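Local coordinates for protein probable glucarate dehydratase (Mycobacterium smegmatis str. MC2 155, PDB 3VDG) that probably dehydrates glucarate or a related acid sugar, acting as a metal-dependent lyase of the enolase superfamily, at residues A[118-123]-A[132-137]; A[296-301]-A[326-331]; A[95-100]-A[141-146]; A[53-58]-A[414-419]; A[351-356]-A[399-404]. All coordinates share one frame; numbering follows the deposited sequence.

Contact 1 of 5, residues A[118-123]-A[132-137]; sequences DGSGLA and VDRVFS
The Arg134 chain leaves its helix with CG opposite the carbonyl carbon and folds at chi3 (-73°), which turns the guanidinium onto the backbone of Asp118 to Ser120. Asp118 O lies near the guanidinium plane, at the edge, and both terminal nitrogens reach it, Arg134 NH1 and Arg134 NH2 each at 3.1 Å. Arg134 NH1 also approaches Ser120 O at 3.2 Å. All three bonds are weak and bent. The Asp118 carboxylate, its plane 84° from that of the guanidinium, adds a long salt bridge from Asp118 OD2 to Arg134 NH2 at 3.6 Å; Asp118 is poorly ordered. Asp118 OD2 also accepts from Ser120 N at 3.3 Å, closing an Asx turn, while OD1 pairs with Arg84. Leu122, which ends the type II turn begun at Gly119, lays CD1 4.0 Å from Arg134 NH1. Its side chain is about 6 Å from a bound formate and about 10 Å from the sodium ion, consistent with a loop beside the active-site pocket. Arg134 NE is held by Ser130 O, and the contact joins the loop between helices 100-111 and 131-151 to the latter helix, with helix 79-92 alongside through Val80 and Arg84.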
# COMPACT_ATOMS: atom_id res chain seq x y z
N ASP A 118 -8.05 3.87 23.62
CA ASP A 118 -7.35 2.77 24.29
C ASP A 118 -5.82 2.97 24.22
O ASP A 118 -5.23 3.00 23.13
CB ASP A 118 -7.77 1.43 23.65
CG ASP A 118 -7.28 0.21 24.43
OD1 ASP A 118 -8.14 -0.56 24.90
OD2 ASP A 118 -6.05 0.03 24.56
N GLY A 119 -5.19 3.12 25.38
CA GLY A 119 -3.77 3.46 25.44
C GLY A 119 -2.82 2.37 25.92
O GLY A 119 -1.66 2.65 26.24
N SER A 120 -3.30 1.12 25.95
CA SER A 120 -2.51 -0.01 26.49
C SER A 120 -1.18 -0.25 25.74
O SER A 120 -1.11 -0.12 24.52
CB SER A 120 -3.34 -1.31 26.58
OG SER A 120 -3.61 -1.87 25.30
N GLY A 121 -0.15 -0.58 26.51
CA GLY A 121 1.21 -0.79 25.99
C GLY A 121 1.98 0.50 25.79
O GLY A 121 3.22 0.49 25.67
N LEU A 122 1.26 1.62 25.77
CA LEU A 122 1.83 2.92 25.38
C LEU A 122 1.83 3.99 26.50
O LEU A 122 2.11 5.17 26.24
CB LEU A 122 1.11 3.44 24.11
CG LEU A 122 1.31 2.52 22.89
CD1 LEU A 122 0.22 2.64 21.82
CD2 LEU A 122 2.70 2.74 22.30
N ALA A 123 1.53 3.55 27.72
CA ALA A 123 1.49 4.40 28.93
C ALA A 123 0.52 5.59 28.87
O ALA A 123 0.80 6.65 29.45
CB ALA A 123 2.90 4.86 29.31
N VAL A 132 -7.27 -3.37 16.74
CA VAL A 132 -7.11 -4.51 15.84
C VAL A 132 -5.68 -4.50 15.28
O VAL A 132 -4.99 -5.52 15.25
CB VAL A 132 -8.14 -4.49 14.71
CG1 VAL A 132 -7.78 -5.49 13.62
CG2 VAL A 132 -9.53 -4.80 15.28
N ASP A 133 -5.23 -3.34 14.84
CA ASP A 133 -3.86 -3.26 14.28
C ASP A 133 -2.75 -3.61 15.27
O ASP A 133 -1.79 -4.28 14.89
CB ASP A 133 -3.63 -1.93 13.56
CG ASP A 133 -4.32 -1.90 12.17
OD1 ASP A 133 -4.42 -2.96 11.50
OD2 ASP A 133 -4.76 -0.81 11.74
N ARG A 134 -2.87 -3.18 16.53
CA ARG A 134 -1.89 -3.52 17.55
C ARG A 134 -1.87 -5.03 17.82
O ARG A 134 -0.81 -5.60 18.08
CB ARG A 134 -2.17 -2.76 18.85
CG ARG A 134 -1.61 -1.35 18.87
CD ARG A 134 -1.95 -0.64 20.17
NE ARG A 134 -3.36 -0.28 20.18
CZ ARG A 134 -3.96 0.37 21.18
NH1 ARG A 134 -3.27 0.72 22.27
NH2 ARG A 134 -5.25 0.66 21.08
N VAL A 135 -3.04 -5.67 17.77
CA VAL A 135 -3.12 -7.12 18.03
C VAL A 135 -2.66 -7.94 16.83
O VAL A 135 -1.94 -8.90 16.99
CB VAL A 135 -4.54 -7.52 18.48
CG1 VAL A 135 -4.61 -9.03 18.67
CG2 VAL A 135 -4.90 -6.78 19.77
N PHE A 136 -3.04 -7.50 15.63
CA PHE A 136 -2.68 -8.17 14.38
C PHE A 136 -1.19 -8.07 14.11
O PHE A 136 -0.55 -9.04 13.67
CB PHE A 136 -3.49 -7.52 13.24
CG PHE A 136 -3.08 -7.92 11.84
CD1 PHE A 136 -3.07 -9.25 11.43
CD2 PHE A 136 -2.78 -6.94 10.89
CE1 PHE A 136 -2.72 -9.60 10.13
CE2 PHE A 136 -2.43 -7.28 9.59
CZ PHE A 136 -2.40 -8.62 9.21
N SER A 137 -0.61 -6.91 14.39
CA SER A 137 0.79 -6.67 14.06
C SER A 137 1.77 -7.84 14.31
O SER A 137 2.43 -8.30 13.37
CB SER A 137 1.28 -5.40 14.76
OG SER A 137 2.63 -5.17 14.44

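Contact 2 of 5, residues A[296-301]-A[326-331]; sequences VAFDQL and SRLLAG
Gln300 OE1 ties together the turn that presents Phe298 and Leu301 to Leu328 and Leu329: it accepts from Val296 N at 2.7 Å, almost in line with the carbonyl bond of the amide, and more weakly from Ala297 N at 3.3 Å. This turn belongs to the barrel domain of the enolase fold, where it runs from strand 289-291 into helix 301-307 and packs against helix 323-336. Across the contact the chemistry is wholly apolar. Phe298 CG lies opposite the carbonyl carbon (chi1 -70°), and the ring so placed reaches the helix, with CE1 doing most of the touching. Leu328 brings its CD2 branch obliquely to Phe298 CE1 at 3.7 Å. Leu329 lies at the ring edge instead: its backbone N is near the ring plane, 4.0 Å from Phe298 CE1, and its CB is 4.2 Å from the same atom. Trp320 meets Phe298 edge-to-face, and Ile332, one turn further along helix 323-336, packs against both Phe298 and Leu301. The cluster continues into the dimer interface, where Thr335 of the second subunit packs on Phe298 and Leu301, and Leu328 meets Leu328 of the second subunit. The three residues Phe298, Leu301 and Leu329 are buried. Leu301 brings its CD1 methyl to Leu329 CD1 at 4.0 Å.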
# COMPACT_ATOMS: atom_id res chain seq x y z
N VAL A 296 -1.80 8.16 14.32
CA VAL A 296 -1.35 6.84 14.77
C VAL A 296 -2.24 5.73 14.23
O VAL A 296 -2.09 4.55 14.59
CB VAL A 296 -1.27 6.75 16.33
CG1 VAL A 296 -0.20 7.69 16.87
CG2 VAL A 296 -2.62 7.06 16.95
N ALA A 297 -3.18 6.10 13.35
CA ALA A 297 -4.12 5.14 12.76
C ALA A 297 -4.56 5.65 11.39
O ALA A 297 -4.59 6.87 11.16
CB ALA A 297 -5.34 4.95 13.65
N PHE A 298 -4.90 4.74 10.48
CA PHE A 298 -5.28 5.17 9.13
C PHE A 298 -6.44 6.17 9.14
O PHE A 298 -6.45 7.11 8.35
CB PHE A 298 -5.60 3.97 8.22
CG PHE A 298 -4.37 3.16 7.86
CD1 PHE A 298 -3.51 3.58 6.84
CD2 PHE A 298 -4.05 2.02 8.57
CE1 PHE A 298 -2.37 2.86 6.52
CE2 PHE A 298 -2.91 1.28 8.25
CZ PHE A 298 -2.07 1.71 7.23
N ASP A 299 -7.43 5.98 10.01
CA ASP A 299 -8.58 6.90 9.94
C ASP A 299 -8.30 8.34 10.40
O ASP A 299 -9.15 9.22 10.28
CB ASP A 299 -9.85 6.33 10.60
CG ASP A 299 -9.69 6.09 12.08
OD1 ASP A 299 -10.45 5.25 12.61
OD2 ASP A 299 -8.81 6.72 12.70
N GLN A 300 -7.09 8.58 10.90
CA GLN A 300 -6.69 9.94 11.24
C GLN A 300 -6.01 10.66 10.10
O GLN A 300 -5.85 11.88 10.12
CB GLN A 300 -5.77 9.93 12.47
CG GLN A 300 -6.51 9.53 13.74
CD GLN A 300 -5.57 9.00 14.80
OE1 GLN A 300 -4.36 8.96 14.61
NE2 GLN A 300 -6.13 8.57 15.92
N LEU A 301 -5.59 9.92 9.08
CA LEU A 301 -4.85 10.56 7.98
C LEU A 301 -5.65 11.65 7.22
O LEU A 301 -5.12 12.72 6.92
CB LEU A 301 -4.31 9.50 6.99
CG LEU A 301 -3.06 8.80 7.52
CD1 LEU A 301 -2.81 7.50 6.75
CD2 LEU A 301 -1.84 9.72 7.43
N SER A 326 2.42 -0.95 7.10
CA SER A 326 3.39 0.14 7.21
C SER A 326 3.85 0.57 5.81
O SER A 326 4.08 1.74 5.56
CB SER A 326 4.60 -0.24 8.06
OG SER A 326 4.21 -0.44 9.42
N ARG A 327 4.00 -0.39 4.90
CA ARG A 327 4.30 -0.08 3.51
C ARG A 327 3.15 0.73 2.89
O ARG A 327 3.37 1.65 2.12
CB ARG A 327 4.53 -1.38 2.74
CG ARG A 327 4.77 -1.16 1.26
CD ARG A 327 4.86 -2.48 0.49
NE ARG A 327 5.43 -2.27 -0.84
CZ ARG A 327 5.47 -3.19 -1.79
NH1 ARG A 327 6.03 -2.91 -2.97
NH2 ARG A 327 4.95 -4.40 -1.55
N LEU A 328 1.91 0.40 3.25
CA LEU A 328 0.76 1.17 2.77
C LEU A 328 0.85 2.60 3.31
O LEU A 328 0.71 3.55 2.56
CB LEU A 328 -0.55 0.51 3.20
CG LEU A 328 -1.80 1.41 3.05
CD1 LEU A 328 -2.03 1.82 1.59
CD2 LEU A 328 -3.02 0.71 3.61
N LEU A 329 1.11 2.75 4.61
CA LEU A 329 1.28 4.10 5.18
C LEU A 329 2.34 4.86 4.39
O LEU A 329 2.16 6.05 4.09
CB LEU A 329 1.71 4.01 6.66
CG LEU A 329 2.11 5.36 7.27
CD1 LEU A 329 0.92 6.31 7.30
CD2 LEU A 329 2.65 5.14 8.67
N ALA A 330 3.44 4.19 4.04
CA ALA A 330 4.53 4.87 3.34
C ALA A 330 4.06 5.40 2.00
O ALA A 330 4.41 6.52 1.62
CB ALA A 330 5.74 3.93 3.15
N GLY A 331 3.28 4.60 1.27
CA GLY A 331 2.75 4.99 -0.03
C GLY A 331 1.74 6.13 0.09
O GLY A 331 1.68 7.01 -0.75

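Contact 3 of 5, residues A[95-100]-A[141-146]; sequences RSVFST and VACLDV
A type I beta turn from Ser96 to Ser99, which delivers the chain into helix 100-111, packs on helix 131-151 in the N-terminal capping domain of the enolase fold. The backbones come close, with Val97 CA 5.0 Å from Cys143 CA, and a small residue occupies the helix side at that point. Cys143 CB sits 3.5 Å from Val97 O and 3.8 Å from Thr100 CG2, so this one carbon touches both a carbonyl and a methyl. The sulfur of Cys143 lies over the same valine, 3.9 Å from Val97 O and 4.2 Å from Val97 CB. Further along the helix, Val97 and Val146 cross at about a right angle: Val97 CG2 meets Val146 CG1 at 3.9 Å, and that methyl, opposite the backbone N (chi1 -178°), also faces Val97 CG1. No hydrogen bond spans the two segments. The polar atoms find partners elsewhere: Val97 O, though against Cys143, accepts from Gln147 NE2, and Thr100 OG1 is bonded to Gln324 NE2. The turn thus closes one flank of helix 131-151, whose residues Cys143 and Val146 also meet Leu63 and Thr65 of strand 55-65, as in the alpha+beta capping domain of the enolase superfamily.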
# COMPACT_ATOMS: atom_id res chain seq x y z
N ARG A 95 -5.18 -21.22 9.51
CA ARG A 95 -5.13 -20.26 8.39
C ARG A 95 -3.74 -20.24 7.78
O ARG A 95 -2.75 -20.31 8.50
CB ARG A 95 -5.51 -18.85 8.85
CG ARG A 95 -6.89 -18.78 9.47
CD ARG A 95 -7.98 -19.07 8.43
NE ARG A 95 -9.26 -19.30 9.08
CZ ARG A 95 -10.41 -19.42 8.42
NH1 ARG A 95 -10.42 -19.35 7.11
NH2 ARG A 95 -11.53 -19.61 9.09
N SER A 96 -3.66 -20.14 6.45
CA SER A 96 -2.38 -20.06 5.74
C SER A 96 -1.60 -18.84 6.18
O SER A 96 -2.18 -17.78 6.33
CB SER A 96 -2.64 -19.92 4.24
OG SER A 96 -1.43 -19.65 3.55
N VAL A 97 -0.28 -18.96 6.33
CA VAL A 97 0.54 -17.81 6.73
C VAL A 97 0.64 -16.81 5.60
O VAL A 97 1.14 -15.72 5.81
CB VAL A 97 1.97 -18.21 7.17
CG1 VAL A 97 1.93 -19.07 8.44
CG2 VAL A 97 2.72 -18.94 6.06
N PHE A 98 0.21 -17.18 4.39
CA PHE A 98 0.17 -16.22 3.28
C PHE A 98 -1.15 -15.45 3.23
O PHE A 98 -1.28 -14.47 2.49
CB PHE A 98 0.41 -16.95 1.94
CG PHE A 98 1.83 -17.42 1.76
CD1 PHE A 98 2.78 -16.59 1.16
CD2 PHE A 98 2.21 -18.68 2.19
CE1 PHE A 98 4.08 -17.01 1.00
CE2 PHE A 98 3.53 -19.10 2.04
CZ PHE A 98 4.46 -18.27 1.44
N SER A 99 -2.12 -15.88 4.02
CA SER A 99 -3.44 -15.23 4.01
C SER A 99 -3.57 -14.15 5.10
O SER A 99 -4.47 -14.20 5.93
CB SER A 99 -4.57 -16.25 4.16
OG SER A 99 -4.61 -17.16 3.06
N THR A 100 -2.69 -13.16 5.06
CA THR A 100 -2.67 -12.14 6.09
C THR A 100 -3.90 -11.21 6.05
O THR A 100 -4.32 -10.72 7.09
CB THR A 100 -1.35 -11.34 6.08
OG1 THR A 100 -1.11 -10.85 4.75
CG2 THR A 100 -0.17 -12.27 6.51
N VAL A 141 3.77 -10.05 11.48
CA VAL A 141 5.25 -10.09 11.35
C VAL A 141 5.71 -11.55 11.39
O VAL A 141 6.54 -11.96 10.58
CB VAL A 141 5.95 -9.26 12.46
CG1 VAL A 141 7.44 -9.56 12.51
CG2 VAL A 141 5.73 -7.76 12.22
N ALA A 142 5.16 -12.33 12.32
CA ALA A 142 5.48 -13.75 12.39
C ALA A 142 5.08 -14.51 11.11
O ALA A 142 5.78 -15.44 10.67
CB ALA A 142 4.81 -14.38 13.63
N CYS A 143 3.95 -14.13 10.51
CA CYS A 143 3.54 -14.74 9.23
C CYS A 143 4.56 -14.45 8.13
O CYS A 143 4.92 -15.35 7.35
CB CYS A 143 2.16 -14.25 8.77
SG CYS A 143 0.77 -15.05 9.61
N LEU A 144 5.01 -13.21 8.04
CA LEU A 144 6.01 -12.86 7.02
C LEU A 144 7.32 -13.61 7.27
O LEU A 144 8.02 -13.99 6.33
CB LEU A 144 6.27 -11.35 7.01
CG LEU A 144 5.09 -10.50 6.51
CD1 LEU A 144 5.43 -9.01 6.60
CD2 LEU A 144 4.74 -10.86 5.08
N ASP A 145 7.68 -13.76 8.54
CA ASP A 145 8.87 -14.52 8.91
C ASP A 145 8.73 -15.96 8.35
O ASP A 145 9.64 -16.47 7.71
CB ASP A 145 9.05 -14.49 10.44
CG ASP A 145 10.36 -15.14 10.94
OD1 ASP A 145 11.29 -15.40 10.14
OD2 ASP A 145 10.45 -15.37 12.17
N VAL A 146 7.59 -16.61 8.59
CA VAL A 146 7.36 -17.95 8.02
C VAL A 146 7.37 -17.92 6.49
O VAL A 146 8.01 -18.75 5.84
CB VAL A 146 6.07 -18.62 8.54
CG1 VAL A 146 5.93 -20.03 7.94
CG2 VAL A 146 6.12 -18.73 10.08

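Contact 4 of 5, residues A[53-58]-A[414-419]; sequences QPYALR and HEQYLR
Tyr55 lays one side of its ring along the amide of Gln416, Tyr55 CE1 lying 3.6 Å from Gln416 CD and 3.7 Å from Gln416 OE1. The two side chains run at about a right angle, and the ring and amide planes are 46° apart, so the overlap is oblique. Gln416 CG joins in, 3.8 Å from Tyr55 CE1. At the end of the extended Gln416 chain, NE2 donates to Ala39 O and to Glu378 OE2, which fixes the amide against the tyrosine. Two residues on, Leu57 faces the helix from the same side of the strand. Its CD2 methyl comes to the edge of the Tyr417 ring, 3.8 Å from Tyr417 CD1, near the ring plane. Tyr417 CG is opposite its backbone N (chi1 165°), which swings the ring from the helix toward the strand and that methyl. Arg423 makes a cation-pi interaction with this ring, and Pro37 packs on it. The contact thus sets helix 407-420, near the end of the chain, against the start of strand 55-65, the middle strand of the capping-domain sheet, with strand 30-41 contributing Ala39 and Pro37 beside it.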
# COMPACT_ATOMS: atom_id res chain seq x y z
N GLN A 53 9.81 2.76 34.18
CA GLN A 53 9.96 1.72 35.21
C GLN A 53 11.29 0.97 35.08
O GLN A 53 11.92 1.02 34.02
CB GLN A 53 8.78 0.75 35.09
CG GLN A 53 7.51 1.31 35.71
CD GLN A 53 6.25 0.70 35.13
OE1 GLN A 53 6.01 0.75 33.93
NE2 GLN A 53 5.43 0.14 35.99
N PRO A 54 11.75 0.31 36.16
CA PRO A 54 13.05 -0.39 36.09
C PRO A 54 13.09 -1.59 35.13
O PRO A 54 14.18 -2.07 34.79
CB PRO A 54 13.28 -0.87 37.54
CG PRO A 54 12.00 -0.66 38.26
CD PRO A 54 11.21 0.38 37.52
N TYR A 55 11.93 -2.10 34.74
CA TYR A 55 11.85 -3.07 33.65
C TYR A 55 10.81 -2.64 32.62
O TYR A 55 9.72 -2.16 32.98
CB TYR A 55 11.50 -4.46 34.16
CG TYR A 55 12.51 -4.95 35.14
CD1 TYR A 55 13.63 -5.65 34.72
CD2 TYR A 55 12.38 -4.64 36.50
CE1 TYR A 55 14.59 -6.08 35.62
CE2 TYR A 55 13.34 -5.07 37.41
CZ TYR A 55 14.44 -5.77 36.96
OH TYR A 55 15.39 -6.20 37.84
N ALA A 56 11.16 -2.82 31.36
CA ALA A 56 10.24 -2.63 30.25
C ALA A 56 9.67 -4.01 29.90
O ALA A 56 10.37 -5.01 30.03
CB ALA A 56 11.01 -2.06 29.06
N LEU A 57 8.41 -4.06 29.47
CA LEU A 57 7.73 -5.34 29.15
C LEU A 57 7.51 -5.52 27.65
O LEU A 57 7.16 -4.56 26.97
CB LEU A 57 6.35 -5.37 29.82
CG LEU A 57 6.23 -5.07 31.31
CD1 LEU A 57 4.76 -5.14 31.72
CD2 LEU A 57 7.10 -6.00 32.13
N ARG A 58 7.70 -6.73 27.14
CA ARG A 58 7.32 -7.07 25.75
C ARG A 58 6.72 -8.47 25.75
O ARG A 58 6.89 -9.22 26.74
CB ARG A 58 8.52 -7.01 24.80
CG ARG A 58 9.25 -5.67 24.81
CD ARG A 58 8.45 -4.58 24.12
NE ARG A 58 8.54 -4.67 22.66
CZ ARG A 58 7.93 -3.85 21.84
NH1 ARG A 58 7.17 -2.86 22.33
NH2 ARG A 58 8.07 -4.01 20.53
N HIS A 414 11.64 -14.23 30.66
CA HIS A 414 10.29 -14.53 31.11
C HIS A 414 10.28 -14.66 32.62
O HIS A 414 9.35 -14.22 33.28
CB HIS A 414 9.76 -15.80 30.46
CG HIS A 414 8.40 -16.21 30.98
ND1 HIS A 414 7.31 -15.42 30.86
CD2 HIS A 414 7.98 -17.36 31.65
CE1 HIS A 414 6.24 -16.04 31.40
NE2 HIS A 414 6.66 -17.23 31.89
N GLU A 415 11.32 -15.28 33.17
CA GLU A 415 11.42 -15.46 34.62
C GLU A 415 11.55 -14.07 35.28
O GLU A 415 10.93 -13.80 36.30
CB GLU A 415 12.62 -16.37 34.96
CG GLU A 415 12.97 -16.46 36.44
CD GLU A 415 11.89 -17.10 37.31
OE1 GLU A 415 11.01 -17.81 36.78
OE2 GLU A 415 11.92 -16.89 38.55
N GLN A 416 12.35 -13.20 34.67
CA GLN A 416 12.46 -11.81 35.10
C GLN A 416 11.10 -11.09 35.12
O GLN A 416 10.76 -10.41 36.09
CB GLN A 416 13.50 -11.09 34.23
CG GLN A 416 13.93 -9.73 34.74
CD GLN A 416 15.30 -9.35 34.23
OE1 GLN A 416 16.27 -9.37 34.99
NE2 GLN A 416 15.40 -9.00 32.96
N TYR A 417 10.30 -11.26 34.08
CA TYR A 417 8.95 -10.73 34.07
C TYR A 417 8.09 -11.25 35.23
O TYR A 417 7.38 -10.47 35.87
CB TYR A 417 8.26 -11.04 32.74
CG TYR A 417 6.76 -10.87 32.71
CD1 TYR A 417 6.18 -9.65 32.36
CD2 TYR A 417 5.92 -11.94 33.01
CE1 TYR A 417 4.81 -9.50 32.32
CE2 TYR A 417 4.55 -11.80 32.97
CZ TYR A 417 4.00 -10.58 32.62
OH TYR A 417 2.64 -10.45 32.58
N LEU A 418 8.12 -12.55 35.48
CA LEU A 418 7.32 -13.11 36.57
C LEU A 418 7.74 -12.47 37.90
O LEU A 418 6.90 -12.06 38.68
CB LEU A 418 7.45 -14.64 36.63
CG LEU A 418 6.80 -15.40 35.47
CD1 LEU A 418 7.10 -16.90 35.52
CD2 LEU A 418 5.30 -15.14 35.43
N ARG A 419 9.05 -12.35 38.11
CA ARG A 419 9.59 -11.88 39.39
C ARG A 419 9.50 -10.37 39.60
O ARG A 419 9.34 -9.93 40.72
CB ARG A 419 11.04 -12.33 39.57
CG ARG A 419 11.19 -13.78 40.00
CD ARG A 419 12.64 -14.12 40.33
NE ARG A 419 13.49 -14.20 39.14
CZ ARG A 419 14.23 -13.20 38.67
NH1 ARG A 419 14.24 -12.02 39.28
NH2 ARG A 419 14.96 -13.38 37.57

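Contact 5 of 5, residues A[351-356]-A[399-404]; sequences SLAAMV and PGLGVE
Two glycines of positive phi, Gly400 (78°) and Gly402 (96°), bend the chain around Leu401 so that it passes close to helix 349-360, with Leu401 CA 6.2 Å from Ala353 CA. The helix presents two alanines. Ala353 CB enters between the two sides of the bend: it touches Leu401 CG at 3.9 Å, Leu401 O at 3.8 Å and Val403 CG2 at 3.9 Å, while Val403 CG1 lies almost as near. Leu401 has a chi1 of -145°, well away from a staggered value, and this turn of the side chain directs the CD1 methyl onto the helix backbone, 3.8 Å from Ala354 CA and 4.1 Å from Ala354 CB. No hydrogen bond joins the two segments, so the fit rests on small side chains that let a loop lie flat on a helix. The polar backbone atoms of Leu401 are met by others: its N donates to Asp145 OD1, and its O accepts from His357 NE2. Val141 of helix 131-151 packs on both Ala354 and Leu401, and Leu386 lies on Val403. At the start of the helix, Ser351 OG is bonded to His318 NE2 and to Arg58 NH2, on the side turned from the loop. This fits the enolase fold, in which the chain past the barrel returns to complete the capping domain with its C-terminal segment.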
# COMPACT_ATOMS: atom_id res chain seq x y z
N SER A 351 11.60 -7.13 17.11
CA SER A 351 11.16 -5.82 16.62
C SER A 351 12.26 -5.16 15.80
O SER A 351 11.99 -4.54 14.76
CB SER A 351 10.76 -4.90 17.79
OG SER A 351 9.50 -5.27 18.33
N LEU A 352 13.50 -5.24 16.27
CA LEU A 352 14.55 -4.54 15.54
C LEU A 352 14.69 -5.13 14.13
O LEU A 352 14.78 -4.40 13.13
CB LEU A 352 15.89 -4.61 16.28
CG LEU A 352 17.07 -3.90 15.58
CD1 LEU A 352 16.78 -2.42 15.35
CD2 LEU A 352 18.35 -4.08 16.39
N ALA A 353 14.68 -6.46 14.03
CA ALA A 353 14.80 -7.08 12.71
C ALA A 353 13.64 -6.64 11.81
O ALA A 353 13.84 -6.32 10.63
CB ALA A 353 14.82 -8.60 12.83
N ALA A 354 12.43 -6.63 12.35
CA ALA A 354 11.28 -6.27 11.55
C ALA A 354 11.37 -4.80 11.07
O ALA A 354 11.06 -4.50 9.92
CB ALA A 354 10.00 -6.51 12.34
N MET A 355 11.80 -3.91 11.96
CA MET A 355 12.00 -2.50 11.65
C MET A 355 13.03 -2.37 10.53
O MET A 355 12.87 -1.57 9.61
CB MET A 355 12.48 -1.71 12.90
CG MET A 355 11.47 -1.62 14.07
SD MET A 355 12.24 -1.22 15.67
CE MET A 355 12.60 0.52 15.41
N VAL A 356 14.10 -3.15 10.60
CA VAL A 356 15.16 -3.03 9.61
C VAL A 356 14.67 -3.52 8.23
O VAL A 356 14.89 -2.86 7.23
CB VAL A 356 16.44 -3.79 10.05
CG1 VAL A 356 17.41 -3.92 8.88
CG2 VAL A 356 17.08 -3.08 11.24
N PRO A 399 16.94 -16.06 4.76
CA PRO A 399 15.49 -16.28 4.69
C PRO A 399 14.78 -15.81 5.95
O PRO A 399 15.29 -15.97 7.05
CB PRO A 399 15.36 -17.81 4.58
CG PRO A 399 16.65 -18.23 3.93
CD PRO A 399 17.69 -17.30 4.52
N GLY A 400 13.58 -15.27 5.79
CA GLY A 400 12.77 -14.85 6.94
C GLY A 400 13.20 -13.54 7.56
O GLY A 400 13.80 -12.67 6.90
N LEU A 401 12.89 -13.39 8.85
CA LEU A 401 13.23 -12.16 9.58
C LEU A 401 14.73 -12.05 9.79
O LEU A 401 15.30 -10.97 9.85
CB LEU A 401 12.47 -12.14 10.92
CG LEU A 401 11.93 -10.86 11.56
CD1 LEU A 401 11.22 -9.96 10.55
CD2 LEU A 401 10.99 -11.27 12.69
N GLY A 402 15.40 -13.20 9.89
CA GLY A 402 16.86 -13.20 9.99
C GLY A 402 17.37 -13.30 11.42
O GLY A 402 18.57 -13.19 11.65
N VAL A 403 16.48 -13.48 12.38
CA VAL A 403 16.90 -13.69 13.77
C VAL A 403 16.16 -14.92 14.28
O VAL A 403 15.08 -15.24 13.77
CB VAL A 403 16.57 -12.48 14.68
CG1 VAL A 403 17.43 -11.28 14.30
CG2 VAL A 403 15.09 -12.11 14.58
N GLU A 404 16.73 -15.60 15.27
CA GLU A 404 16.11 -16.81 15.86
C GLU A 404 16.12 -16.74 17.38
O GLU A 404 17.04 -16.17 17.96
CB GLU A 404 16.85 -18.09 15.42
CG GLU A 404 16.84 -18.34 13.92
CD GLU A 404 17.30 -19.74 13.54
OE1 GLU A 404 17.42 -20.61 14.43
OE2 GLU A 404 17.55 -19.98 12.34

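In the fold
Contacts 2, 3 and 5 are buried, whereas contacts 1 and 4 are only partly so. Their chemistry divides similarly: 2, 3 and 5 rest on apolar side chains, contact 1 on a buried arginine gripping a loop backbone, and contact 4 on aromatic rings against an amide and a methyl. Contacts 1 and 3 share helix 131-151 and touch where Phe136 meets Thr100. The same helix reaches contact 5, which also touches contact 4. Contact 2, about 31 Å from contact 4 between centres, lies across the chain's centre from it; like contact 3, it borders the second subunit.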